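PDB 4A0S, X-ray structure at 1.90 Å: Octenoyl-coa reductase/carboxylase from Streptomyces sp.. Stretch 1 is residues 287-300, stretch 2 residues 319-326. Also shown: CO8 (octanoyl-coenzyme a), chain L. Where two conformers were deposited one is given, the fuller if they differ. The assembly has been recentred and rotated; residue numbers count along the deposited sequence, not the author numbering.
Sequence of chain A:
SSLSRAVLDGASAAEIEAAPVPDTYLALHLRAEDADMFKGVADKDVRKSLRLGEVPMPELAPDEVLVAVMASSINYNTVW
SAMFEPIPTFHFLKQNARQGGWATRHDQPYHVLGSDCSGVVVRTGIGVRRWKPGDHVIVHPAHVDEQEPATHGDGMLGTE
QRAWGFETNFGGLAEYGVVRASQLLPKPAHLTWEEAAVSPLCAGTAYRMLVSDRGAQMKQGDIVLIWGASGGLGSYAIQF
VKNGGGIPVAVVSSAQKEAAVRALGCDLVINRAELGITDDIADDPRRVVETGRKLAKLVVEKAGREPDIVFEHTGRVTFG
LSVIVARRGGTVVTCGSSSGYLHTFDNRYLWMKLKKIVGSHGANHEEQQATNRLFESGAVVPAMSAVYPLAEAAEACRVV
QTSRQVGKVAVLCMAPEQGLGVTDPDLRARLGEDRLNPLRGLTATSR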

ATOM      1  N   ARG A 287      17.047 -21.306 -22.651  1.00 34.55           N
ATOM      2  CA  ARG A 287      15.914 -21.207 -23.503  0.70 33.65           C
ATOM      3  C   ARG A 287      14.804 -20.404 -22.838  1.00 31.91           C
ATOM      4  O   ARG A 287      14.159 -19.608 -23.513  1.00 31.02           O
ATOM      5  N   VAL A 288      14.708 -20.487 -21.504  1.00 31.46           N
ATOM      6  CA  VAL A 288      13.735 -19.664 -20.787  1.00 29.89           C
ATOM      7  C   VAL A 288      14.111 -18.195 -20.944  1.00 30.10           C
ATOM      8  O   VAL A 288      13.247 -17.367 -21.221  1.00 29.15           O
ATOM      9  N   VAL A 289      15.400 -17.879 -20.816  1.00 31.28           N
ATOM     10  CA  VAL A 289      15.849 -16.490 -20.971  1.00 32.04           C
ATOM     11  C   VAL A 289      15.617 -16.001 -22.396  1.00 31.90           C
ATOM     12  O   VAL A 289      14.987 -14.956 -22.599  1.00 31.75           O
ATOM     13  N   GLU A 290      16.102 -16.762 -23.378  1.00 32.07           N
ATOM     14  CA  GLU A 290      15.904 -16.410 -24.788  1.00 32.41           C
ATOM     15  C   GLU A 290      14.423 -16.205 -25.078  1.00 30.38           C
ATOM     16  O   GLU A 290      14.027 -15.156 -25.573  1.00 31.18           O
ATOM     17  N   THR A 291      13.619 -17.214 -24.751  1.00 28.31           N
ATOM     18  CA  THR A 291      12.180 -17.183 -24.985  1.00 26.86           C
ATOM     19  C   THR A 291      11.509 -16.045 -24.221  1.00 26.11           C
ATOM     20  O   THR A 291      10.697 -15.324 -24.790  1.00 25.96           O
ATOM     21  N   GLY A 292      11.869 -15.880 -22.948  1.00 25.41           N
ATOM     22  CA  GLY A 292      11.376 -14.762 -22.144  1.00 24.80           C
ATOM     23  C   GLY A 292      11.638 -13.457 -22.862  1.00 25.65           C
ATOM     24  O   GLY A 292      10.751 -12.609 -22.987  1.00 25.89           O
ATOM     25  N   ARG A 293      12.867 -13.319 -23.355  1.00 26.35           N
ATOM     26  CA  ARG A 293      13.268 -12.170 -24.155  1.00 27.30           C
ATOM     27  C   ARG A 293      12.407 -12.003 -25.403  1.00 27.26           C
ATOM     28  O   ARG A 293      11.947 -10.903 -25.682  1.00 27.63           O
ATOM     29  N   LYS A 294      12.198 -13.090 -26.150  1.00 30.00           N
ATOM     30  CA  LYS A 294      11.302 -13.065 -27.308  1.00 29.99           C
ATOM     31  C   LYS A 294       9.900 -12.645 -26.891  1.00 28.69           C
ATOM     32  O   LYS A 294       9.257 -11.840 -27.559  1.00 28.66           O
ATOM     33  N   LEU A 295       9.442 -13.206 -25.778  1.00 27.42           N
ATOM     34  CA  LEU A 295       8.115 -12.934 -25.262  1.00 25.99           C
ATOM     35  C   LEU A 295       7.976 -11.465 -24.894  1.00 25.56           C
ATOM     36  O   LEU A 295       7.027 -10.810 -25.300  1.00 25.14           O
ATOM     37  N   ALA A 296       8.945 -10.956 -24.146  1.00 25.78           N
ATOM     38  CA  ALA A 296       9.012  -9.532 -23.822  1.00 26.20           C
ATOM     39  C   ALA A 296       9.008  -8.677 -25.082  1.00 27.00           C
ATOM     40  O   ALA A 296       8.208  -7.747 -25.192  1.00 27.41           O
ATOM     41  N   LYS A 297       9.885  -8.999 -26.031  1.00 27.55           N
ATOM     42  CA  LYS A 297       9.901  -8.292 -27.305  1.00 28.15           C
ATOM     43  C   LYS A 297       8.513  -8.300 -27.934  1.00 27.60           C
ATOM     44  O   LYS A 297       8.030  -7.258 -28.363  1.00 27.66           O
ATOM     45  N   LEU A 298       7.870  -9.466 -27.974  1.00 27.15           N
ATOM     46  CA  LEU A 298       6.526  -9.562 -28.532  1.00 26.90           C
ATOM     47  C   LEU A 298       5.521  -8.686 -27.803  1.00 26.39           C
ATOM     48  O   LEU A 298       4.706  -8.011 -28.445  1.00 26.41           O
ATOM     49  N   VAL A 299       5.546  -8.708 -26.469  1.00 25.54           N
ATOM     50  CA  VAL A 299       4.606  -7.868 -25.731  1.00 25.01           C
ATOM     51  C   VAL A 299       4.885  -6.394 -26.062  1.00 25.33           C
ATOM     52  O   VAL A 299       3.954  -5.636 -26.306  1.00 25.07           O
ATOM     53  N   VAL A 300       6.161  -6.005 -26.084  1.00 25.73           N
ATOM     54  CA  VAL A 300       6.552  -4.641 -26.484  1.00 26.45           C
ATOM     55  C   VAL A 300       5.953  -4.267 -27.853  1.00 27.11           C
ATOM     56  O   VAL A 300       5.394  -3.180 -28.005  1.00 27.09           O
ATOM     57  N   PHE A 319       6.441 -20.126 -15.824  1.00 21.47           N
ATOM     58  CA  PHE A 319       6.740 -19.222 -14.724  1.00 21.09           C
ATOM     59  C   PHE A 319       8.076 -18.515 -14.873  1.00 21.30           C
ATOM     60  O   PHE A 319       8.176 -17.341 -14.567  1.00 21.32           O
ATOM     61  N   GLY A 320       9.098 -19.242 -15.316  1.00 21.65           N
ATOM     62  CA  GLY A 320      10.413 -18.673 -15.543  1.00 21.39           C
ATOM     63  C   GLY A 320      10.307 -17.570 -16.561  1.00 21.24           C
ATOM     64  O   GLY A 320      10.944 -16.532 -16.430  1.00 21.03           O
ATOM     65  N   LEU A 321       9.474 -17.793 -17.573  1.00 21.21           N
ATOM     66  CA  LEU A 321       9.192 -16.772 -18.579  1.00 21.41           C
ATOM     67  C   LEU A 321       8.518 -15.565 -17.928  1.00 20.88           C
ATOM     68  O   LEU A 321       8.915 -14.432 -18.166  1.00 20.80           O
ATOM     69  N   SER A 322       7.516 -15.836 -17.089  1.00 20.33           N
ATOM     70  CA  SER A 322       6.723 -14.793 -16.430  1.00 19.87           C
ATOM     71  C   SER A 322       7.622 -13.853 -15.648  1.00 20.06           C
ATOM     72  O   SER A 322       7.458 -12.633 -15.726  1.00 20.04           O
ATOM     73  N   VAL A 323       8.590 -14.424 -14.934  1.00 20.23           N
ATOM     74  CA  VAL A 323       9.573 -13.637 -14.196  1.00 21.07           C
ATOM     75  C   VAL A 323      10.427 -12.781 -15.130  1.00 21.41           C
ATOM     76  O   VAL A 323      10.707 -11.618 -14.845  1.00 21.48           O
ATOM     77  N   ILE A 324      10.819 -13.346 -16.258  1.00 22.02           N
ATOM     78  CA  ILE A 324      11.699 -12.619 -17.170  1.00 22.81           C
ATOM     79  C   ILE A 324      10.962 -11.486 -17.870  1.00 22.77           C
ATOM     80  O   ILE A 324      11.469 -10.363 -17.972  1.00 22.82           O
ATOM     81  N   VAL A 325       9.746 -11.790 -18.312  1.00 22.60           N
ATOM     82  CA  VAL A 325       8.980 -10.893 -19.171  1.00 22.90           C
ATOM     83  C   VAL A 325       8.434  -9.656 -18.458  1.00 22.38           C
ATOM     84  O   VAL A 325       8.312  -8.604 -19.062  1.00 22.77           O
ATOM     85  N   ALA A 326       8.123  -9.780 -17.175  1.00 21.72           N
ATOM     86  CA  ALA A 326       7.558  -8.660 -16.446  1.00 21.39           C
ATOM     87  C   ALA A 326       8.515  -7.473 -16.468  1.00 21.44           C
ATOM     88  O   ALA A 326       9.714  -7.651 -16.353  1.00 21.63           O
TER

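Two helices can approach closely where one of them lacks a side chain, and here Gly292 lies at the centre of the contact, its CA 4.6 Å from the CA of Leu321. The axes come within 8.3 Å at a crossing angle of -53°. An ideal CB on Gly292 would fall 2.7 Å from Ile324 CG2, a clash; Gly320 repeats the theme, its ideal CB lying 2.9 Å from Val288 CG1.

Three knobs from the second helix share the bared surface. Leu321 (m, t) starts sideways, but its end turns inward among Val288, Thr291, Gly292 and Leu295, bringing CD2 to 3.4 Å from Gly292 N. Ile324 (m, t) points toward the first helix, and its CD1 lies 3.5 Å from CG1 of Val288 (t). Val325, in the p rotamer, sets CG2 3.6 Å from CG of Leu295 (t, p) and 3.8 Å from Ala296 CB.

No hydrogen bond crosses between the helices; the side chains that meet there are mostly aliphatic, packed against one another and against the backbone of the first helix. Two polar side chains of the first helix find partners away from the second: Thr291 OG1 donates to Arg287 O within its own helix (2.8 Å), while Arg293, its CB directed away, reaches the octanoyl-coenzyme A, where NH2 and NH1 donate to O8A of CO8 at 2.6 and 2.9 Å.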

ATOM      1  CB  ARG A 287      15.374 -22.592 -23.875  0.70 34.07           C
ATOM      2  CG  ARG A 287      14.188 -22.551 -24.829  0.70 34.42           C
ATOM      3  CD  ARG A 287      14.181 -23.742 -25.756  0.70 37.33           C
ATOM      4  NE  ARG A 287      13.525 -24.904 -25.166  0.70 39.13           N
ATOM      5  CZ  ARG A 287      12.230 -25.184 -25.288  0.70 39.32           C
ATOM      6  NH1 ARG A 287      11.422 -24.384 -25.973  0.70 38.96           N
ATOM      7  NH2 ARG A 287      11.738 -26.269 -24.717  0.70 39.78           N
ATOM      8  CB  VAL A 288      13.559 -20.070 -19.296  1.00 29.65           C
ATOM      9  CG1 VAL A 288      12.665 -19.080 -18.563  1.00 28.89           C
ATOM     10  CG2 VAL A 288      12.956 -21.457 -19.193  1.00 29.03           C
ATOM     11  CB  VAL A 289      17.326 -16.285 -20.535  1.00 34.00           C
ATOM     12  CG1 VAL A 289      17.821 -14.899 -20.921  1.00 34.64           C
ATOM     13  CG2 VAL A 289      17.461 -16.483 -19.026  1.00 34.40           C
ATOM     14  CB  GLU A 290      16.452 -17.484 -25.729  1.00 33.00           C
ATOM     15  CG  GLU A 290      17.947 -17.694 -25.686  1.00 36.97           C
ATOM     16  CD  GLU A 290      18.356 -18.980 -26.384  1.00 41.14           C
ATOM     17  OE1 GLU A 290      18.364 -20.042 -25.725  1.00 43.50           O
ATOM     18  OE2 GLU A 290      18.645 -18.938 -27.596  1.00 43.35           O
ATOM     19  CB  THR A 291      11.519 -18.531 -24.632  1.00 26.09           C
ATOM     20  OG1 THR A 291      12.131 -19.571 -25.402  1.00 26.42           O
ATOM     21  CG2 THR A 291      10.020 -18.506 -24.931  1.00 26.29           C
ATOM     22  CB  ARG A 293      14.740 -12.278 -24.544  1.00 28.35           C
ATOM     23  CG  ARG A 293      15.698 -11.955 -23.424  1.00 31.83           C
ATOM     24  CD  ARG A 293      17.052 -12.572 -23.688  1.00 36.32           C
ATOM     25  NE  ARG A 293      18.125 -11.815 -23.054  1.00 41.31           N
ATOM     26  CZ  ARG A 293      19.383 -12.233 -22.966  1.00 43.44           C
ATOM     27  NH1 ARG A 293      19.732 -13.413 -23.463  1.00 43.88           N
ATOM     28  NH2 ARG A 293      20.290 -11.471 -22.376  1.00 45.92           N
ATOM     29  CB  LYS A 294      11.219 -14.429 -28.002  1.00 30.02           C
ATOM     30  CG  LYS A 294      12.480 -14.874 -28.735  1.00 32.74           C
ATOM     31  CD  LYS A 294      12.121 -15.841 -29.876  1.00 36.13           C
ATOM     32  CE  LYS A 294      12.891 -17.165 -29.791  1.00 38.06           C
ATOM     33  NZ  LYS A 294      12.343 -18.073 -28.728  1.00 38.36           N
ATOM     34  CB  LEU A 295       7.823 -13.834 -24.064  1.00 25.28           C
ATOM     35  CG  LEU A 295       6.470 -13.647 -23.385  1.00 23.84           C
ATOM     36  CD1 LEU A 295       5.324 -13.796 -24.367  1.00 23.08           C
ATOM     37  CD2 LEU A 295       6.350 -14.632 -22.262  1.00 23.23           C
ATOM     38  CB  ALA A 296      10.240  -9.228 -22.976  1.00 26.26           C
ATOM     39  CB  LYS A 297      10.953  -8.864 -28.268  1.00 28.65           C
ATOM     40  CG  LYS A 297      10.481  -8.917 -29.727  1.00 30.29           C
ATOM     41  CD  LYS A 297      11.612  -8.906 -30.749  1.00 33.24           C
ATOM     42  CE  LYS A 297      11.842  -7.505 -31.310  1.00 35.23           C
ATOM     43  NZ  LYS A 297      10.587  -6.825 -31.792  1.00 35.12           N
ATOM     44  CB  LEU A 298       6.004 -10.991 -28.512  1.00 26.79           C
ATOM     45  CG  LEU A 298       6.203 -11.909 -29.707  1.00 28.24           C
ATOM     46  CD1 LEU A 298       5.425 -13.185 -29.432  1.00 27.20           C
ATOM     47  CD2 LEU A 298       5.746 -11.244 -31.019  1.00 27.76           C
ATOM     48  CB  VAL A 299       4.606  -8.139 -24.210  1.00 24.19           C
ATOM     49  CG1 VAL A 299       3.521  -7.328 -23.531  1.00 23.94           C
ATOM     50  CG2 VAL A 299       4.379  -9.625 -23.919  1.00 24.06           C
ATOM     51  CB  VAL A 300       8.103  -4.436 -26.482  1.00 26.83           C
ATOM     52  CG1 VAL A 300       8.484  -3.042 -27.009  1.00 27.52           C
ATOM     53  CG2 VAL A 300       8.702  -4.629 -25.079  1.00 26.08           C
ATOM     54  CB  PHE A 319       6.665 -19.920 -13.381  1.00 20.88           C
ATOM     55  CG  PHE A 319       6.777 -18.980 -12.228  1.00 20.58           C
ATOM     56  CD1 PHE A 319       5.662 -18.317 -11.758  1.00 19.77           C
ATOM     57  CD2 PHE A 319       8.006 -18.729 -11.637  1.00 20.26           C
ATOM     58  CE1 PHE A 319       5.752 -17.433 -10.698  1.00 19.98           C
ATOM     59  CE2 PHE A 319       8.103 -17.828 -10.574  1.00 21.23           C
ATOM     60  CZ  PHE A 319       6.977 -17.182 -10.120  1.00 20.11           C
ATOM     61  CB  LEU A 321       8.302 -17.344 -19.678  1.00 21.86           C
ATOM     62  CG  LEU A 321       8.865 -18.593 -20.360  1.00 22.89           C
ATOM     63  CD1 LEU A 321       7.763 -19.341 -21.110  1.00 25.05           C
ATOM     64  CD2 LEU A 321       9.962 -18.164 -21.290  1.00 24.24           C
ATOM     65  CB  SER A 322       5.677 -15.412 -15.514  1.00 19.27           C
ATOM     66  OG  SER A 322       4.725 -16.102 -16.290  1.00 19.16           O
ATOM     67  CB  VAL A 323      10.481 -14.528 -13.304  1.00 21.19           C
ATOM     68  CG1 VAL A 323      11.599 -13.716 -12.718  1.00 21.86           C
ATOM     69  CG2 VAL A 323       9.673 -15.114 -12.184  1.00 21.23           C
ATOM     70  CB  ILE A 324      12.340 -13.569 -18.200  1.00 23.52           C
ATOM     71  CG1 ILE A 324      13.325 -14.498 -17.477  1.00 24.00           C
ATOM     72  CG2 ILE A 324      13.059 -12.758 -19.300  1.00 24.28           C
ATOM     73  CD1 ILE A 324      13.690 -15.718 -18.259  1.00 26.14           C
ATOM     74  CB  VAL A 325       7.861 -11.662 -19.884  1.00 22.87           C
ATOM     75  CG1 VAL A 325       6.667 -11.894 -18.955  1.00 22.62           C
ATOM     76  CG2 VAL A 325       7.459 -10.971 -21.134  1.00 23.87           C
ATOM     77  CB  ALA A 326       7.218  -9.071 -15.032  1.00 20.66           C
TER
HETATM   78  N1A CO8 L1446      32.389 -12.059 -21.655  1.00 68.25           N
HETATM   79  C2A CO8 L1446      31.883 -11.035 -22.338  1.00 68.48           C
HETATM   80  N3A CO8 L1446      30.571 -10.819 -22.398  1.00 68.14           N
HETATM   81  C4A CO8 L1446      29.712 -11.642 -21.763  1.00 67.51           C
HETATM   82  C5A CO8 L1446      30.209 -12.723 -21.041  1.00 67.75           C
HETATM   83  C6A CO8 L1446      31.588 -12.921 -20.999  1.00 68.04           C
HETATM   84  N6A CO8 L1446      32.112 -13.939 -20.317  1.00 67.82           N
HETATM   85  N7A CO8 L1446      29.169 -13.369 -20.518  1.00 67.55           N
HETATM   86  C8A CO8 L1446      28.063 -12.725 -20.892  1.00 67.17           C
HETATM   87  N9A CO8 L1446      28.385 -11.674 -21.660  1.00 66.88           N
HETATM   88  C1B CO8 L1446      27.420 -10.685 -22.266  1.00 65.34           C
HETATM   89  C2B CO8 L1446      26.545 -11.203 -23.418  1.00 64.81           C
HETATM   90  O2B CO8 L1446      26.434 -10.185 -24.425  1.00 65.33           O
HETATM   91  C3B CO8 L1446      25.190 -11.453 -22.751  1.00 63.83           C
HETATM   92  O3B CO8 L1446      24.116 -11.199 -23.661  1.00 63.22           O
HETATM   93  P3B CO8 L1446      23.101 -12.385 -24.090  1.00 62.88           P
HETATM   94  O7A CO8 L1446      24.057 -13.560 -24.670  1.00 61.89           O
HETATM   95  O8A CO8 L1446      22.459 -12.948 -22.715  1.00 61.87           O
HETATM   96  O9A CO8 L1446      22.084 -11.901 -25.055  1.00 62.62           O
HETATM   97  C4B CO8 L1446      25.148 -10.382 -21.677  1.00 63.18           C
HETATM   98  O4B CO8 L1446      26.506 -10.311 -21.179  1.00 64.42           O
HETATM   99  C5B CO8 L1446      24.121 -10.771 -20.586  1.00 61.77           C
HETATM  100  O5B CO8 L1446      23.861  -9.679 -19.669  1.00 58.79           O
HETATM  101  P1A CO8 L1446      22.836  -8.449 -20.032  1.00 57.16           P
HETATM  102  O1A CO8 L1446      22.694  -7.580 -18.659  1.00 55.70           O
HETATM  103  O2A CO8 L1446      23.302  -7.629 -21.183  1.00 56.68           O
HETATM  104  O3A CO8 L1446      21.362  -9.094 -20.359  1.00 54.27           O
HETATM  105  P2A CO8 L1446      20.069  -9.022 -19.357  1.00 51.26           P
HETATM  106  O4A CO8 L1446      19.068 -10.140 -19.943  1.00 51.20           O
HETATM  107  O5A CO8 L1446      19.409  -7.684 -19.211  1.00 50.90           O
HETATM  108  O6A CO8 L1446      20.553  -9.620 -17.935  1.00 49.54           O
HETATM  109  CBP CO8 L1446      20.883  -9.679 -15.524  1.00 45.67           C
HETATM  110  CCP CO8 L1446      20.133  -9.035 -16.693  1.00 47.51           C
HETATM  111  CDP CO8 L1446      20.506 -11.169 -15.497  1.00 43.95           C
HETATM  112  CEP CO8 L1446      20.420  -8.986 -14.234  1.00 45.57           C
HETATM  113  CAP CO8 L1446      22.410  -9.496 -15.769  1.00 44.56           C
HETATM  114  OAP CO8 L1446      22.707  -8.115 -16.057  1.00 44.43           O
HETATM  115  C9P CO8 L1446      23.247  -9.907 -14.554  1.00 43.52           C
HETATM  116  O9P CO8 L1446      23.391 -11.094 -14.235  1.00 43.94           O
HETATM  117  N8P CO8 L1446      23.762  -8.861 -13.907  1.00 42.17           N
HETATM  118  C7P CO8 L1446      24.552  -8.976 -12.686  1.00 41.33           C
HETATM  119  C6P CO8 L1446      23.603  -9.358 -11.547  1.00 41.60           C
HETATM  120  C5P CO8 L1446      24.388 -10.149 -10.504  1.00 41.86           C
HETATM  121  O5P CO8 L1446      24.543 -11.367 -10.612  1.00 42.07           O
HETATM  122  N4P CO8 L1446      24.914  -9.419  -9.522  1.00 41.72           N
HETATM  123  C3P CO8 L1446      24.727  -7.964  -9.416  1.00 39.64           C
HETATM  124  C2P CO8 L1446      25.179  -7.536  -8.032  1.00 37.54           C
HETATM  125  S1P CO8 L1446      23.903  -7.829  -6.738  1.00 36.03           S
HETATM  126  C1' CO8 L1446      24.650  -6.814  -5.567  1.00 33.43           C
HETATM  127  O1' CO8 L1446      25.592  -7.258  -4.903  1.00 35.45           O
HETATM  128  C2' CO8 L1446      24.194  -5.502  -5.466  1.00 30.70           C
HETATM  129  C3' CO8 L1446      24.734  -4.604  -4.551  1.00 25.26           C
HETATM  130  C4' CO8 L1446      24.253  -3.297  -4.389  1.00 20.66           C
HETATM  131  C5' CO8 L1446      23.192  -2.836  -5.394  1.00 14.09           C
HETATM  132  C6' CO8 L1446      22.978  -1.315  -5.284  1.00  9.07           C
HETATM  133  C7' CO8 L1446      22.179  -0.878  -6.501  1.00  7.67           C
HETATM  134  C8' CO8 L1446      21.847   0.600  -6.394  1.00 10.30           C